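Local coordinates for protein isoflavone reductase (Medicago sativa, PDB 2GAS) that reduces 2'-hydroxyisoflavones such as 2'-hydroxyformononetin to chiral isoflavanones with NADPH, on the alfalfa pathway to the phytoalexin medicarpin, at residues Ser135-Ile140 with Tyr149-Ala154; Pro171-Val176 with Ala228-Lys233; Ile23-Pro28 with Ala201-Asn206; Tyr30-Lys35 with Glu68-Ala73; Gly12-His17 with Thr156-Arg161. All blocks are in the same frame, centred on the assembly; numbering follows the deposited sequence.

Interaction 1 (Ser135-Ile140 with Tyr149-Ala154); sequences SIRRVI and YLCCHA
Arg137, on helix 126-143, faces Tyr149 of strand 148-151, the short helix and strand segments running nearly antiparallel at 152° with their axes 12.1 Å apart at closest. Two long side chains bridge that gap by lying over one another. The guanidinium of Arg137 rests flat on one face of the Tyr149 ring, planes 11° apart and centres separated by 4.3 Å, a cation-pi stack. Arg137 stays extended from CG to NE (chi3 177°), which draws its whole aliphatic shaft across the same ring face; its CD sits 3.8 Å from the ring centroid in a CH-pi contact. Helix and strand follow each other in the Rossmann-type fold of the NmrA family, and Arg137, by similarity an NADP(+)-binding residue, comes one helical turn after Lys133, the probable proton acceptor. Salt bridges to Glu112, Asp116 and Asp118 also grip the guanidinium and should help fix its rotation over the tyrosine. Past the ring, Arg137 NH2 comes within 3.5 Å of Cys151 SG. Ile140 lies at the edge of the ring, its CD1 4.3 Å from Tyr149 CE2, while Tyr149 OH reaches beyond the stack to a hydrogen bond with Glu141.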
# COMPACT_ATOMS: atom_id res chain seq x y z
N SER A 135 11.60 10.83 3.76
CA SER A 135 12.74 11.50 3.13
C SER A 135 12.54 11.57 1.63
O SER A 135 12.88 12.57 0.99
CB SER A 135 14.04 10.77 3.46
OG SER A 135 14.41 11.01 4.81
N ILE A 136 11.99 10.51 1.05
CA ILE A 136 11.73 10.49 -0.38
C ILE A 136 10.67 11.54 -0.73
O ILE A 136 10.75 12.19 -1.77
CB ILE A 136 11.29 9.08 -0.83
CG1 ILE A 136 12.51 8.16 -0.81
CG2 ILE A 136 10.68 9.13 -2.23
CD1 ILE A 136 12.26 6.82 -1.37
N ARG A 137 9.69 11.73 0.15
CA ARG A 137 8.68 12.75 -0.09
C ARG A 137 9.37 14.11 -0.18
O ARG A 137 9.06 14.91 -1.06
CB ARG A 137 7.66 12.81 1.05
CG ARG A 137 6.74 11.63 1.13
CD ARG A 137 5.64 11.91 2.14
NE ARG A 137 4.67 10.82 2.21
CZ ARG A 137 3.56 10.86 2.93
NH1 ARG A 137 3.27 11.95 3.63
NH2 ARG A 137 2.75 9.82 2.95
N ARG A 138 10.31 14.36 0.73
CA ARG A 138 11.02 15.63 0.74
C ARG A 138 11.80 15.86 -0.55
O ARG A 138 11.86 16.98 -1.05
CB ARG A 138 11.96 15.71 1.96
CG ARG A 138 11.25 15.59 3.32
CD ARG A 138 10.24 16.71 3.56
NE ARG A 138 8.89 16.41 3.07
CZ ARG A 138 8.03 15.60 3.69
NH1 ARG A 138 8.37 15.00 4.83
NH2 ARG A 138 6.81 15.42 3.19
N VAL A 139 12.39 14.79 -1.09
CA VAL A 139 13.14 14.91 -2.34
C VAL A 139 12.18 15.28 -3.47
O VAL A 139 12.45 16.19 -4.26
CB VAL A 139 13.85 13.60 -2.71
CG1 VAL A 139 14.52 13.74 -4.07
CG2 VAL A 139 14.88 13.24 -1.65
N ILE A 140 11.07 14.56 -3.54
CA ILE A 140 10.05 14.81 -4.55
C ILE A 140 9.55 16.25 -4.50
O ILE A 140 9.43 16.92 -5.53
CB ILE A 140 8.85 13.85 -4.34
CG1 ILE A 140 9.29 12.41 -4.64
CG2 ILE A 140 7.67 14.28 -5.20
CD1 ILE A 140 8.25 11.38 -4.24
N TYR A 149 0.59 10.94 -2.90
CA TYR A 149 1.01 9.93 -1.93
C TYR A 149 -0.22 9.11 -1.62
O TYR A 149 -1.17 9.61 -1.03
CB TYR A 149 1.52 10.60 -0.66
CG TYR A 149 2.65 11.58 -0.88
CD1 TYR A 149 2.76 12.73 -0.10
CD2 TYR A 149 3.63 11.35 -1.86
CE1 TYR A 149 3.81 13.63 -0.28
CE2 TYR A 149 4.68 12.25 -2.05
CZ TYR A 149 4.76 13.38 -1.26
OH TYR A 149 5.81 14.26 -1.44
N LEU A 150 -0.21 7.84 -2.02
CA LEU A 150 -1.36 6.96 -1.81
C LEU A 150 -1.22 6.25 -0.47
O LEU A 150 -0.46 5.29 -0.33
CB LEU A 150 -1.46 5.96 -2.96
CG LEU A 150 -2.78 5.23 -3.24
CD1 LEU A 150 -3.18 4.37 -2.05
CD2 LEU A 150 -3.87 6.23 -3.56
N CYS A 151 -1.94 6.74 0.53
CA CYS A 151 -1.89 6.18 1.88
C CYS A 151 -3.11 5.30 2.09
O CYS A 151 -4.17 5.77 2.51
CB CYS A 151 -1.85 7.32 2.90
SG CYS A 151 -0.51 8.51 2.56
N CYS A 152 -2.95 4.01 1.79
CA CYS A 152 -4.05 3.05 1.89
C CYS A 152 -4.12 2.31 3.22
O CYS A 152 -4.98 1.46 3.41
CB CYS A 152 -3.96 2.03 0.76
SG CYS A 152 -2.41 1.08 0.76
N HIS A 153 -3.19 2.62 4.12
CA HIS A 153 -3.16 1.97 5.42
C HIS A 153 -3.05 0.45 5.39
O HIS A 153 -2.19 -0.09 4.70
CB HIS A 153 -4.35 2.47 6.24
CG HIS A 153 -4.21 3.90 6.65
ND1 HIS A 153 -3.27 4.31 7.57
CD2 HIS A 153 -4.78 5.03 6.17
CE1 HIS A 153 -3.26 5.63 7.64
NE2 HIS A 153 -4.17 6.09 6.80
N ALA A 154 -3.93 -0.26 6.11
CA ALA A 154 -3.81 -1.71 6.21
C ALA A 154 -4.42 -2.61 5.15
O ALA A 154 -5.64 -2.73 5.05
CB ALA A 154 -4.30 -2.15 7.60

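Interaction 2 (Pro171-Val176 with Ala228-Lys233); sequences PPRDKV and ALWEKK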
# COMPACT_ATOMS: atom_id res chain seq x y z
N PRO A 171 -7.20 -16.38 9.98
CA PRO A 171 -7.82 -15.87 11.21
C PRO A 171 -7.88 -16.93 12.30
O PRO A 171 -8.26 -18.07 12.04
CB PRO A 171 -9.22 -15.47 10.74
CG PRO A 171 -9.03 -15.13 9.29
CD PRO A 171 -8.11 -16.25 8.84
N PRO A 172 -7.52 -16.56 13.53
CA PRO A 172 -7.55 -17.52 14.64
C PRO A 172 -9.00 -17.86 14.94
O PRO A 172 -9.87 -16.99 14.86
CB PRO A 172 -6.89 -16.75 15.78
CG PRO A 172 -7.37 -15.35 15.52
CD PRO A 172 -7.18 -15.21 14.01
N ARG A 173 -9.26 -19.11 15.30
CA ARG A 173 -10.62 -19.52 15.59
C ARG A 173 -10.84 -19.87 17.06
O ARG A 173 -11.96 -20.20 17.45
CB ARG A 173 -11.00 -20.71 14.72
CG ARG A 173 -10.79 -20.45 13.23
CD ARG A 173 -10.97 -21.72 12.42
NE ARG A 173 -12.37 -21.98 12.07
CZ ARG A 173 -12.98 -21.48 11.00
NH1 ARG A 173 -12.32 -20.70 10.16
NH2 ARG A 173 -14.25 -21.78 10.77
N ASP A 174 -9.79 -19.79 17.87
CA ASP A 174 -9.95 -20.14 19.28
C ASP A 174 -9.44 -19.09 20.26
O ASP A 174 -10.13 -18.75 21.22
CB ASP A 174 -9.25 -21.47 19.55
CG ASP A 174 -9.73 -22.14 20.82
OD1 ASP A 174 -10.96 -22.18 21.03
OD2 ASP A 174 -8.89 -22.63 21.60
N LYS A 175 -8.24 -18.57 20.03
CA LYS A 175 -7.65 -17.59 20.94
C LYS A 175 -6.98 -16.44 20.21
O LYS A 175 -6.38 -16.64 19.15
CB LYS A 175 -6.61 -18.28 21.84
CG LYS A 175 -7.14 -19.55 22.49
CD LYS A 175 -6.05 -20.35 23.16
CE LYS A 175 -6.62 -21.65 23.74
NZ LYS A 175 -5.57 -22.49 24.36
N VAL A 176 -7.07 -15.25 20.78
CA VAL A 176 -6.48 -14.07 20.16
C VAL A 176 -5.84 -13.13 21.19
O VAL A 176 -6.31 -13.02 22.33
CB VAL A 176 -7.56 -13.29 19.34
CG1 VAL A 176 -8.64 -12.74 20.25
CG2 VAL A 176 -6.91 -12.17 18.55
N ALA A 228 -15.07 -9.02 17.01
CA ALA A 228 -16.51 -9.27 17.17
C ALA A 228 -17.13 -9.65 15.83
O ALA A 228 -18.01 -10.51 15.76
CB ALA A 228 -17.19 -8.03 17.75
N LEU A 229 -16.67 -9.02 14.75
CA LEU A 229 -17.17 -9.32 13.41
C LEU A 229 -16.85 -10.77 13.04
O LEU A 229 -17.71 -11.51 12.54
CB LEU A 229 -16.53 -8.37 12.39
CG LEU A 229 -16.86 -8.61 10.92
CD1 LEU A 229 -18.37 -8.55 10.72
CD2 LEU A 229 -16.16 -7.57 10.05
N TRP A 230 -15.61 -11.18 13.29
CA TRP A 230 -15.17 -12.54 12.98
C TRP A 230 -15.93 -13.56 13.83
O TRP A 230 -16.34 -14.61 13.33
CB TRP A 230 -13.66 -12.65 13.21
CG TRP A 230 -13.09 -14.03 13.00
CD1 TRP A 230 -12.41 -14.78 13.92
CD2 TRP A 230 -13.12 -14.81 11.79
NE1 TRP A 230 -12.00 -15.97 13.36
CE2 TRP A 230 -12.43 -16.01 12.05
CE3 TRP A 230 -13.66 -14.60 10.51
CZ2 TRP A 230 -12.27 -17.01 11.08
CZ3 TRP A 230 -13.50 -15.59 9.55
CH2 TRP A 230 -12.81 -16.78 9.84
N GLU A 231 -16.10 -13.26 15.11
CA GLU A 231 -16.82 -14.16 16.00
C GLU A 231 -18.23 -14.43 15.50
O GLU A 231 -18.73 -15.56 15.57
CB GLU A 231 -16.89 -13.57 17.40
CG GLU A 231 -15.61 -13.74 18.18
CD GLU A 231 -15.65 -13.05 19.51
OE1 GLU A 231 -14.86 -13.43 20.39
OE2 GLU A 231 -16.46 -12.11 19.66
N LYS A 232 -18.87 -13.39 14.98
CA LYS A 232 -20.22 -13.54 14.45
C LYS A 232 -20.21 -14.48 13.25
O LYS A 232 -21.12 -15.28 13.06
CB LYS A 232 -20.78 -12.17 14.03
CG LYS A 232 -22.17 -12.25 13.42
CD LYS A 232 -22.57 -10.93 12.75
CE LYS A 232 -21.58 -10.56 11.65
NZ LYS A 232 -22.03 -9.40 10.83
N LYS A 233 -19.15 -14.39 12.46
CA LYS A 233 -19.02 -15.22 11.27
C LYS A 233 -18.82 -16.71 11.53
O LYS A 233 -19.40 -17.54 10.83
CB LYS A 233 -17.89 -14.71 10.38
CG LYS A 233 -18.20 -13.38 9.74
CD LYS A 233 -17.07 -12.94 8.84
CE LYS A 233 -17.51 -11.76 8.00
NZ LYS A 233 -18.70 -12.11 7.17
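Trp230 meets three consecutive residues, Pro171 to Arg173, with different parts of its indole. Pro171 lies over one face, its CB 3.4 Å from Trp230 CZ2, a CH-pi contact set toward the ring's rim. At the pyrrole edge, Trp230 NE1 donates to Pro172 O over 2.8 Å; the bond is bent, with 142° at the hydrogen, and the donor is tilted from the carbonyl plane. One proline thus packs on the indole while the next satisfies its N-H. Further round the rim, Arg173 NH1 stands 3.8 Å from Trp230 CZ2, the guanidinium plane turned 87° to the indole, so this is no flat stack. A bend at chi3 turns the arginine's end toward the ring, and hydrogen bonds from its NH1 and NH2 to Phe306 O and Val307 O tie it to the C-terminus. Trp230 leaves its helix with CG anti to the backbone N (chi1 177°), which carries the indole out to the two prolines. Leu303 of helix 299-303 touches both Pro171 and Trp230, and the contact joins helix 223-234 to the loop leading into strand 175-179, which pairs in parallel with strand 239-243.

Interaction 3 (Ile23-Pro28 with Ala201-Asn206); sequences IKAGNP and AANDPN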
# COMPACT_ATOMS: atom_id res chain seq x y z
N ILE A 23 -6.08 -0.97 -16.58
CA ILE A 23 -6.71 -1.55 -17.76
C ILE A 23 -8.22 -1.42 -17.66
O ILE A 23 -8.89 -1.05 -18.63
CB ILE A 23 -6.36 -3.06 -17.90
CG1 ILE A 23 -4.91 -3.23 -18.36
CG2 ILE A 23 -7.33 -3.73 -18.88
CD1 ILE A 23 -4.60 -2.61 -19.71
N LYS A 24 -8.77 -1.71 -16.48
CA LYS A 24 -10.21 -1.63 -16.25
C LYS A 24 -10.75 -0.23 -16.51
O LYS A 24 -11.82 -0.07 -17.12
CB LYS A 24 -10.51 -2.05 -14.80
CG LYS A 24 -11.98 -2.08 -14.43
CD LYS A 24 -12.72 -3.18 -15.16
CE LYS A 24 -14.18 -3.24 -14.72
NZ LYS A 24 -14.29 -3.50 -13.26
N ALA A 25 -10.03 0.78 -16.05
CA ALA A 25 -10.43 2.17 -16.22
C ALA A 25 -10.33 2.62 -17.68
O ALA A 25 -10.95 3.60 -18.07
CB ALA A 25 -9.56 3.07 -15.35
N GLY A 26 -9.54 1.89 -18.46
CA GLY A 26 -9.39 2.21 -19.87
C GLY A 26 -8.15 3.02 -20.22
O GLY A 26 -8.00 3.47 -21.35
N ASN A 27 -7.26 3.21 -19.25
CA ASN A 27 -6.04 3.97 -19.51
C ASN A 27 -5.03 3.19 -20.31
O ASN A 27 -4.94 1.97 -20.19
CB ASN A 27 -5.32 4.35 -18.21
CG ASN A 27 -6.07 5.35 -17.38
OD1 ASN A 27 -7.04 5.01 -16.72
ND2 ASN A 27 -5.61 6.59 -17.42
N PRO A 28 -4.26 3.88 -21.17
CA PRO A 28 -3.25 3.15 -21.94
C PRO A 28 -2.33 2.73 -20.79
O PRO A 28 -1.88 3.59 -20.02
CB PRO A 28 -2.62 4.23 -22.81
CG PRO A 28 -3.78 5.15 -23.07
CD PRO A 28 -4.44 5.25 -21.70
N ALA A 201 -7.27 8.06 -8.35
CA ALA A 201 -6.46 9.20 -7.95
C ALA A 201 -5.59 9.66 -9.12
O ALA A 201 -5.43 10.86 -9.35
CB ALA A 201 -5.59 8.83 -6.74
N ALA A 202 -5.03 8.71 -9.86
CA ALA A 202 -4.17 9.04 -10.99
C ALA A 202 -4.90 9.87 -12.03
O ALA A 202 -4.33 10.82 -12.58
CB ALA A 202 -3.64 7.76 -11.62
N ASN A 203 -6.16 9.53 -12.28
CA ASN A 203 -6.98 10.23 -13.27
C ASN A 203 -7.70 11.47 -12.73
O ASN A 203 -8.41 12.15 -13.47
CB ASN A 203 -8.01 9.27 -13.86
CG ASN A 203 -7.38 8.21 -14.74
OD1 ASN A 203 -6.55 8.51 -15.59
ND2 ASN A 203 -7.78 6.95 -14.53
N ASP A 204 -7.51 11.75 -11.44
CA ASP A 204 -8.16 12.90 -10.80
C ASP A 204 -7.20 14.08 -10.66
O ASP A 204 -6.27 14.04 -9.86
CB ASP A 204 -8.68 12.47 -9.42
CG ASP A 204 -9.29 13.62 -8.64
OD1 ASP A 204 -9.58 14.68 -9.23
OD2 ASP A 204 -9.51 13.45 -7.42
N PRO A 205 -7.42 15.15 -11.43
CA PRO A 205 -6.54 16.32 -11.35
C PRO A 205 -6.45 16.93 -9.96
O PRO A 205 -5.46 17.60 -9.64
CB PRO A 205 -7.15 17.28 -12.38
CG PRO A 205 -8.60 16.94 -12.33
CD PRO A 205 -8.58 15.42 -12.30
N ASN A 206 -7.46 16.69 -9.14
CA ASN A 206 -7.49 17.25 -7.79
C ASN A 206 -6.47 16.65 -6.82
O ASN A 206 -6.27 17.20 -5.74
CB ASN A 206 -8.89 17.12 -7.19
CG ASN A 206 -9.92 17.95 -7.93
OD1 ASN A 206 -9.65 19.08 -8.33
ND2 ASN A 206 -11.12 17.41 -8.09
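Asn27 and Asn203 carry this contact, their side chains coming from opposite directions to join as a cyclic pair of amides. Each gives an N-H and takes one: Asn27 ND2 donates to Asn203 OD1 at 2.8 Å, and Asn203 ND2 returns a bond to Asn27 OD1 at 3.0 Å. Both are nearly straight, 165° and 160° at the hydrogen, and the amide planes are only 11° apart. In the first bond the donor lies in the carbonyl plane, on a lone pair; in the second it is tilted somewhat out of that plane. Two bonds side by side restrain each amide against turning about its last torsion. Asn27 ND2 has a further acceptor in Asn3 O.

Van der Waals contact is slight: Ala25 CB comes to 4.3 Å from Asn203 ND2, and Ile199 touches both Ala25 and Asn27.

Among the backbone turns, Gly26, with positive phi, ends helix 15-25 in a Schellman motif that leads directly into Asn27. An Asx turn shapes the chain beyond Asn203, where Asp204 OD1 accepts from Asn206 N at 2.9 Å.

The amide pair therefore bridges the C-terminal ends of helix 15-25 and helix 191-202, just ahead of strand 29-33 of the Rossmann sheet, while Ala201 and Ala202 pack on Phe109 of strand 107-109.

Interaction 4 (Tyr30-Lys35 with Glu68-Ala73); sequences YALVRK and ETLVKA
Leu32 points from strand 29-33 toward helix 67-74 and divides its two methyls between two helix residues one turn apart. CD1 meets Ala73 CB at 3.7 Å, the closest touch of the two segments, and CD2 lies 4.2 Å from Leu70 CD2. The leucine extends from the strand with CG anti to its own N (chi1 -170°), which carries the fork across to the helix. The small methyl of Ala73 is consistent with the close backbones here, Leu32 CA and Ala73 CA being 7.6 Å apart. Leu70 starts off at an angle to the strand, but its chi1 of -112°, away from the staggered values, swings its end round to Leu32; Ile95 and Ala98 of helix 92-102 touch it too. No hydrogen bond crosses this contact, and all three residues are buried.

Here a helix packs against the parallel sheet of a Rossmann-type NADP-binding domain. Leu32 lies near Pro10 of the inferred cofactor-binding loop, and two residues further on, just past the strand, comes Arg34, an NADP(+)-binding residue by similarity.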
# COMPACT_ATOMS: atom_id res chain seq x y z
N TYR A 30 1.12 0.77 -19.26
CA TYR A 30 2.49 0.32 -19.52
C TYR A 30 3.10 -0.30 -18.27
O TYR A 30 2.82 0.14 -17.16
CB TYR A 30 3.35 1.51 -19.96
CG TYR A 30 2.87 2.23 -21.20
CD1 TYR A 30 1.68 2.96 -21.20
CD2 TYR A 30 3.61 2.18 -22.38
CE1 TYR A 30 1.24 3.62 -22.35
CE2 TYR A 30 3.17 2.83 -23.53
CZ TYR A 30 1.99 3.55 -23.51
OH TYR A 30 1.56 4.18 -24.66
N ALA A 31 3.93 -1.32 -18.45
CA ALA A 31 4.60 -1.97 -17.33
C ALA A 31 6.09 -2.08 -17.62
O ALA A 31 6.48 -2.53 -18.69
CB ALA A 31 4.00 -3.35 -17.09
N LEU A 32 6.92 -1.65 -16.67
CA LEU A 32 8.37 -1.74 -16.86
C LEU A 32 8.82 -3.13 -16.45
O LEU A 32 8.63 -3.55 -15.30
CB LEU A 32 9.09 -0.70 -16.00
CG LEU A 32 10.59 -0.54 -16.29
CD1 LEU A 32 10.77 0.19 -17.63
CD2 LEU A 32 11.24 0.26 -15.17
N VAL A 33 9.41 -3.85 -17.39
CA VAL A 33 9.88 -5.20 -17.14
C VAL A 33 11.23 -5.45 -17.79
O VAL A 33 11.52 -4.93 -18.87
CB VAL A 33 8.88 -6.25 -17.67
CG1 VAL A 33 7.58 -6.21 -16.87
CG2 VAL A 33 8.59 -5.99 -19.14
N ARG A 34 12.04 -6.26 -17.12
CA ARG A 34 13.36 -6.61 -17.62
C ARG A 34 13.23 -7.89 -18.45
O ARG A 34 12.67 -8.89 -17.99
CB ARG A 34 14.32 -6.84 -16.45
CG ARG A 34 14.45 -5.65 -15.52
CD ARG A 34 15.53 -5.85 -14.47
NE ARG A 34 15.19 -6.85 -13.47
CZ ARG A 34 15.96 -7.16 -12.44
NH1 ARG A 34 15.58 -8.08 -11.57
NH2 ARG A 34 17.12 -6.54 -12.27
N LYS A 35 13.74 -7.86 -19.68
CA LYS A 35 13.68 -9.03 -20.54
C LYS A 35 14.93 -9.86 -20.33
O LYS A 35 15.56 -10.32 -21.29
CB LYS A 35 13.55 -8.62 -22.01
CG LYS A 35 12.12 -8.36 -22.44
CD LYS A 35 11.29 -9.64 -22.35
CE LYS A 35 9.85 -9.40 -22.76
NZ LYS A 35 9.19 -8.40 -21.88
N GLU A 68 19.41 4.88 -18.51
CA GLU A 68 19.03 5.08 -19.91
C GLU A 68 17.68 4.47 -20.23
O GLU A 68 16.84 5.12 -20.87
CB GLU A 68 20.08 4.50 -20.85
CG GLU A 68 21.41 5.21 -20.83
CD GLU A 68 22.38 4.66 -21.86
OE1 GLU A 68 22.66 3.44 -21.81
OE2 GLU A 68 22.87 5.44 -22.70
N THR A 69 17.47 3.23 -19.82
CA THR A 69 16.21 2.55 -20.08
C THR A 69 15.08 3.22 -19.32
O THR A 69 13.96 3.31 -19.82
CB THR A 69 16.28 1.07 -19.66
OG1 THR A 69 16.44 0.98 -18.24
CG2 THR A 69 17.45 0.38 -20.34
N LEU A 70 15.37 3.69 -18.11
CA LEU A 70 14.38 4.36 -17.27
C LEU A 70 13.86 5.63 -17.95
O LEU A 70 12.65 5.81 -18.09
CB LEU A 70 14.98 4.73 -15.92
CG LEU A 70 14.46 3.99 -14.68
CD1 LEU A 70 15.09 4.62 -13.45
CD2 LEU A 70 12.94 4.09 -14.61
N VAL A 71 14.78 6.50 -18.35
CA VAL A 71 14.40 7.74 -19.01
C VAL A 71 13.62 7.46 -20.28
O VAL A 71 12.60 8.10 -20.55
CB VAL A 71 15.64 8.60 -19.36
CG1 VAL A 71 15.23 9.82 -20.16
CG2 VAL A 71 16.38 9.01 -18.09
N LYS A 72 14.09 6.49 -21.07
CA LYS A 72 13.43 6.14 -22.32
C LYS A 72 11.99 5.68 -22.12
O LYS A 72 11.10 6.00 -22.90
CB LYS A 72 14.21 5.05 -23.05
CG LYS A 72 13.59 4.62 -24.37
CD LYS A 72 14.39 3.50 -25.04
CE LYS A 72 13.74 3.08 -26.35
NZ LYS A 72 12.36 2.54 -26.17
N ALA A 73 11.77 4.91 -21.05
CA ALA A 73 10.44 4.40 -20.75
C ALA A 73 9.53 5.52 -20.26
O ALA A 73 8.40 5.67 -20.73
CB ALA A 73 10.53 3.31 -19.68

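Interaction 5 (Gly12-His17 with Thr156-Arg161); sequences GAIGRH and TGYFLR
Tyr158 reaches with its hydroxyl to Ala13 and with its CE2 edge to Ile14, its OH coming within 3.4 Å of Ala13 CB. Both partners belong to the glycine-rich loop of the Rossmann fold, inferred to bind NADP(+) and running here through Gly12 and Gly15 into helix 15-25. Ile14 sits beside the tyrosine, its CD1 close to the plane of the ring at the edge and 4.2 Å from Tyr158 CE2; the two side chains meet at a slant, without stacking. Tyr158 gets there by taking CG anti to its carbonyl carbon (chi1 -72°), from a short, loosely formed helix near residues 156-160, with one turn of pi type. This turn closes with Arg161 N bonded to Thr156 O at 2.8 Å. The contact is small, and no hydrogen bond crosses it. Glu191 of helix 191-202 touches both Ile14 and Thr156 and accepts a hydrogen bond from Gly157 N, linking the two sides. The loop has its own internal brace. Gly12 O accepts from Arg16 N at 3.1 Å and from Arg16 NE at 2.9 Å, and the two donors reach that oxygen from opposite faces of the carbonyl plane.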
# COMPACT_ATOMS: atom_id res chain seq x y z
N GLY A 12 4.44 -7.31 -8.69
CA GLY A 12 4.39 -7.47 -7.25
C GLY A 12 2.97 -7.71 -6.75
O GLY A 12 2.01 -7.57 -7.51
N ALA A 13 2.84 -8.05 -5.47
CA ALA A 13 1.53 -8.31 -4.88
C ALA A 13 0.61 -7.10 -5.01
O ALA A 13 -0.58 -7.24 -5.26
CB ALA A 13 1.69 -8.68 -3.41
N ILE A 14 1.18 -5.92 -4.86
CA ILE A 14 0.41 -4.69 -4.96
C ILE A 14 0.31 -4.18 -6.39
O ILE A 14 -0.77 -3.80 -6.85
CB ILE A 14 1.04 -3.58 -4.08
CG1 ILE A 14 1.12 -4.06 -2.62
CG2 ILE A 14 0.25 -2.29 -4.19
CD1 ILE A 14 -0.19 -4.60 -2.07
N GLY A 15 1.44 -4.17 -7.08
CA GLY A 15 1.48 -3.69 -8.45
C GLY A 15 0.52 -4.33 -9.43
O GLY A 15 -0.03 -3.63 -10.28
N ARG A 16 0.31 -5.64 -9.32
CA ARG A 16 -0.59 -6.31 -10.26
C ARG A 16 -2.00 -5.72 -10.24
O ARG A 16 -2.65 -5.62 -11.27
CB ARG A 16 -0.64 -7.82 -9.98
CG ARG A 16 -1.30 -8.20 -8.66
CD ARG A 16 -1.06 -9.67 -8.32
NE ARG A 16 0.35 -9.93 -8.05
CZ ARG A 16 0.84 -11.13 -7.73
NH1 ARG A 16 0.03 -12.17 -7.63
NH2 ARG A 16 2.14 -11.27 -7.49
N HIS A 17 -2.47 -5.33 -9.06
CA HIS A 17 -3.81 -4.77 -8.96
C HIS A 17 -3.90 -3.37 -9.53
O HIS A 17 -4.97 -2.93 -9.96
CB HIS A 17 -4.27 -4.82 -7.50
CG HIS A 17 -4.45 -6.22 -6.99
ND1 HIS A 17 -5.48 -7.03 -7.42
CD2 HIS A 17 -3.68 -6.98 -6.18
CE1 HIS A 17 -5.34 -8.23 -6.89
NE2 HIS A 17 -4.25 -8.23 -6.14
N THR A 156 -5.82 -5.83 3.53
CA THR A 156 -6.50 -6.98 4.13
C THR A 156 -5.64 -8.23 4.09
O THR A 156 -5.57 -8.98 5.06
CB THR A 156 -7.82 -7.27 3.40
OG1 THR A 156 -7.60 -7.30 1.99
CG2 THR A 156 -8.86 -6.21 3.73
N GLY A 157 -4.97 -8.45 2.96
CA GLY A 157 -4.13 -9.63 2.81
C GLY A 157 -2.92 -9.68 3.71
O GLY A 157 -2.31 -10.74 3.87
N TYR A 158 -2.57 -8.55 4.32
CA TYR A 158 -1.42 -8.49 5.20
C TYR A 158 -1.77 -8.34 6.68
O TYR A 158 -1.11 -8.95 7.52
CB TYR A 158 -0.50 -7.33 4.78
CG TYR A 158 0.24 -7.61 3.50
CD1 TYR A 158 1.24 -8.58 3.45
CD2 TYR A 158 -0.07 -6.91 2.33
CE1 TYR A 158 1.91 -8.86 2.26
CE2 TYR A 158 0.60 -7.19 1.13
CZ TYR A 158 1.58 -8.16 1.11
OH TYR A 158 2.24 -8.44 -0.07
N PHE A 159 -2.79 -7.54 6.98
CA PHE A 159 -3.19 -7.31 8.37
C PHE A 159 -4.41 -8.08 8.83
O PHE A 159 -4.38 -8.78 9.83
CB PHE A 159 -3.48 -5.82 8.61
CG PHE A 159 -2.26 -4.94 8.59
CD1 PHE A 159 -1.67 -4.57 7.39
CD2 PHE A 159 -1.73 -4.45 9.78
CE1 PHE A 159 -0.57 -3.71 7.37
CE2 PHE A 159 -0.63 -3.60 9.78
CZ PHE A 159 -0.05 -3.23 8.57
N LEU A 160 -5.51 -7.93 8.09
CA LEU A 160 -6.76 -8.57 8.45
C LEU A 160 -6.78 -10.08 8.32
O LEU A 160 -7.45 -10.76 9.10
CB LEU A 160 -7.90 -7.96 7.62
CG LEU A 160 -9.32 -8.23 8.11
CD1 LEU A 160 -9.45 -7.74 9.56
CD2 LEU A 160 -10.32 -7.51 7.21
N ARG A 161 -6.05 -10.61 7.34
CA ARG A 161 -6.05 -12.05 7.13
C ARG A 161 -5.75 -12.86 8.39
O ARG A 161 -6.32 -13.93 8.59
CB ARG A 161 -5.07 -12.45 6.04
CG ARG A 161 -5.13 -13.93 5.76
CD ARG A 161 -4.27 -14.35 4.60
NE ARG A 161 -4.36 -15.79 4.40
CZ ARG A 161 -3.81 -16.43 3.37
NH1 ARG A 161 -3.14 -15.76 2.45
NH2 ARG A 161 -3.94 -17.75 3.27

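Three of the five contacts hold residues inferred to bind NADP(+): interaction 5 the glycine-rich loop, interaction 4 Arg34 and interaction 1 Arg137, the two arginines by similarity. In interaction 1 the Arg137 side chain is about 6 Å from that of Lys133, the inferred proton acceptor, while Ile14 of interaction 5 is about 9 Å from the same lysine, side chain to side chain. Interactions 1 and 5 touch directly, Ala154 CB lying 3.6 Å from Phe159 CD1. Interactions 3 and 5 use opposite ends of helix 15-25, with centres about 20 Å apart, and interaction 4 begins on the strand that follows. Interaction 2 lies about 45 Å from interaction 4, centre to centre, yet adjoins interaction 5, where Pro171 packs against Arg161.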